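PDB 3I4P: transcriptional regulator, AsnC family from Agrobacterium tumefaciens str. C58, which probably acts as an Lrp/AsnC-type transcription factor, binding specific DNA sequences to regulate gene expression. Local coordinates for residues K7-L12 with G45-R50. Sequence-based numbering, arbitrary orientation.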
# COMPACT_ATOMS: atom_id res chain seq x y z
N LYS A 7 15.15 -15.72 -39.94
CA LYS A 7 14.21 -15.30 -40.99
C LYS A 7 13.06 -16.31 -41.12
O LYS A 7 11.92 -15.92 -41.25
CB LYS A 7 14.88 -15.18 -42.36
CG LYS A 7 15.75 -13.95 -42.57
CD LYS A 7 16.72 -14.17 -43.74
CE LYS A 7 16.91 -12.92 -44.61
NZ LYS A 7 16.18 -13.06 -45.93
N ILE A 8 13.39 -17.60 -41.07
CA ILE A 8 12.38 -18.67 -41.10
C ILE A 8 11.40 -18.58 -39.91
O ILE A 8 10.20 -18.55 -40.10
CB ILE A 8 13.03 -20.11 -41.20
CG1 ILE A 8 13.76 -20.27 -42.56
CG2 ILE A 8 11.96 -21.22 -41.03
CD1 ILE A 8 14.71 -21.50 -42.64
N LEU A 9 11.96 -18.50 -38.71
CA LEU A 9 11.17 -18.38 -37.47
C LEU A 9 10.31 -17.13 -37.40
O LEU A 9 9.19 -17.16 -36.85
CB LEU A 9 12.08 -18.44 -36.24
CG LEU A 9 12.80 -19.78 -36.01
CD1 LEU A 9 13.80 -19.66 -34.84
CD2 LEU A 9 11.82 -20.94 -35.84
N ARG A 10 10.80 -16.04 -37.96
CA ARG A 10 10.04 -14.79 -37.93
C ARG A 10 8.71 -14.91 -38.70
O ARG A 10 7.68 -14.34 -38.29
CB ARG A 10 10.90 -13.68 -38.48
CG ARG A 10 10.27 -12.31 -38.58
CD ARG A 10 11.46 -11.26 -38.78
NE ARG A 10 12.15 -11.01 -37.50
CZ ARG A 10 13.46 -10.87 -37.30
NH1 ARG A 10 14.33 -10.96 -38.32
NH2 ARG A 10 13.91 -10.62 -36.06
N ILE A 11 8.75 -15.66 -39.80
CA ILE A 11 7.56 -15.92 -40.58
C ILE A 11 6.71 -17.00 -39.88
O ILE A 11 5.50 -16.83 -39.75
CB ILE A 11 7.89 -16.33 -42.02
CG1 ILE A 11 8.68 -15.19 -42.71
CG2 ILE A 11 6.59 -16.69 -42.79
CD1 ILE A 11 9.33 -15.57 -44.02
N LEU A 12 7.34 -18.07 -39.41
CA LEU A 12 6.60 -19.20 -38.81
C LEU A 12 5.77 -18.75 -37.59
O LEU A 12 4.64 -19.15 -37.46
CB LEU A 12 7.54 -20.38 -38.47
CG LEU A 12 8.05 -21.22 -39.66
CD1 LEU A 12 8.91 -22.36 -39.16
CD2 LEU A 12 6.90 -21.79 -40.51
N GLY A 45 13.53 -28.74 -30.76
CA GLY A 45 12.50 -28.15 -29.92
C GLY A 45 12.47 -26.63 -29.89
O GLY A 45 11.78 -26.07 -29.07
N VAL A 46 13.21 -25.97 -30.79
CA VAL A 46 13.14 -24.50 -30.95
C VAL A 46 11.71 -24.11 -31.35
O VAL A 46 11.10 -23.28 -30.70
CB VAL A 46 14.15 -23.99 -32.00
CG1 VAL A 46 13.99 -22.50 -32.20
CG2 VAL A 46 15.59 -24.33 -31.58
N ILE A 47 11.20 -24.74 -32.40
CA ILE A 47 9.76 -24.80 -32.68
C ILE A 47 9.17 -25.89 -31.78
O ILE A 47 9.48 -27.06 -31.94
CB ILE A 47 9.45 -25.17 -34.16
CG1 ILE A 47 10.11 -24.19 -35.16
CG2 ILE A 47 7.94 -25.28 -34.37
CD1 ILE A 47 10.16 -24.71 -36.60
N ARG A 48 8.32 -25.52 -30.82
CA ARG A 48 7.78 -26.54 -29.89
C ARG A 48 6.49 -27.17 -30.42
O ARG A 48 6.27 -28.36 -30.22
CB ARG A 48 7.64 -26.04 -28.46
CG ARG A 48 7.25 -24.64 -28.29
CD ARG A 48 7.31 -24.21 -26.84
NE ARG A 48 6.45 -23.04 -26.60
CZ ARG A 48 5.15 -23.10 -26.27
NH1 ARG A 48 4.53 -24.27 -26.14
NH2 ARG A 48 4.46 -21.98 -26.05
N ARG A 49 5.69 -26.36 -31.10
CA ARG A 49 4.44 -26.79 -31.71
C ARG A 49 3.90 -25.73 -32.66
O ARG A 49 4.37 -24.60 -32.69
CB ARG A 49 3.37 -27.09 -30.64
CG ARG A 49 2.81 -25.86 -29.89
CD ARG A 49 1.71 -26.27 -28.99
NE ARG A 49 2.26 -27.06 -27.91
CZ ARG A 49 1.55 -27.86 -27.11
NH1 ARG A 49 0.23 -28.01 -27.27
NH2 ARG A 49 2.19 -28.54 -26.17
N ARG A 50 2.94 -26.13 -33.45
CA ARG A 50 2.14 -25.25 -34.31
C ARG A 50 0.67 -25.39 -33.92
O ARG A 50 0.19 -26.51 -33.73
CB ARG A 50 2.32 -25.61 -35.76
CG ARG A 50 3.71 -25.34 -36.32
CD ARG A 50 3.76 -25.89 -37.75
NE ARG A 50 4.92 -25.54 -38.57
CZ ARG A 50 6.14 -26.05 -38.42
NH1 ARG A 50 6.41 -26.88 -37.40
NH2 ARG A 50 7.11 -25.70 -39.26
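The R50 guanidinium is the flat group of this contact, and L12 meets it obliquely. L12 CD1 lies 3.8 Å from R50 NH2, and L12 CD2 is slightly farther from the same nitrogen. The R50 chain is extended from CG to NE, which carries the guanidinium from the strand over to the helix. Its other terminal nitrogen, NH1, forms a salt bridge with E42. The salt bridge probably fixes the guanidinium, while NH2 touches the leucine methyls.

The rest of the contact is apolar, and no hydrogen bond joins the two segments. L12 CD1 also touches I47 CD1 at 3.7 Å, so this one methyl sits against both I47 and R50. The L12 and I47 side chains cross at about a right angle. L9 splits its two branches between neighbouring residues. Its CD2 packs on I47 CG1 at 3.7 Å, and its CD1 reaches V46 CG1 at 3.9 Å. V46 CG1 is anti to the backbone N (chi1 177°) and is the branch that meets L9. L9, L12 and I47 are buried.

The axes of the segments 7-12 and 47-50 come within 11.6 Å and make an angle of 30°, so side chains alone bridge the gap. G45 ends helix 31-43 in a Schellman motif, and the chain then turns into the strand. The contact joins helix 3-12 to strand 47-54, the strand that follows helix 31-43 of the winged helix-turn-helix. Helix 31-43 adds M41 against L9 and I38 against R50, while L23 of helix 20-27 packs on L12. Strand 47-54 pairs antiparallel with a strand of the second subunit, whose L54 and A52 pack on L9 and L12.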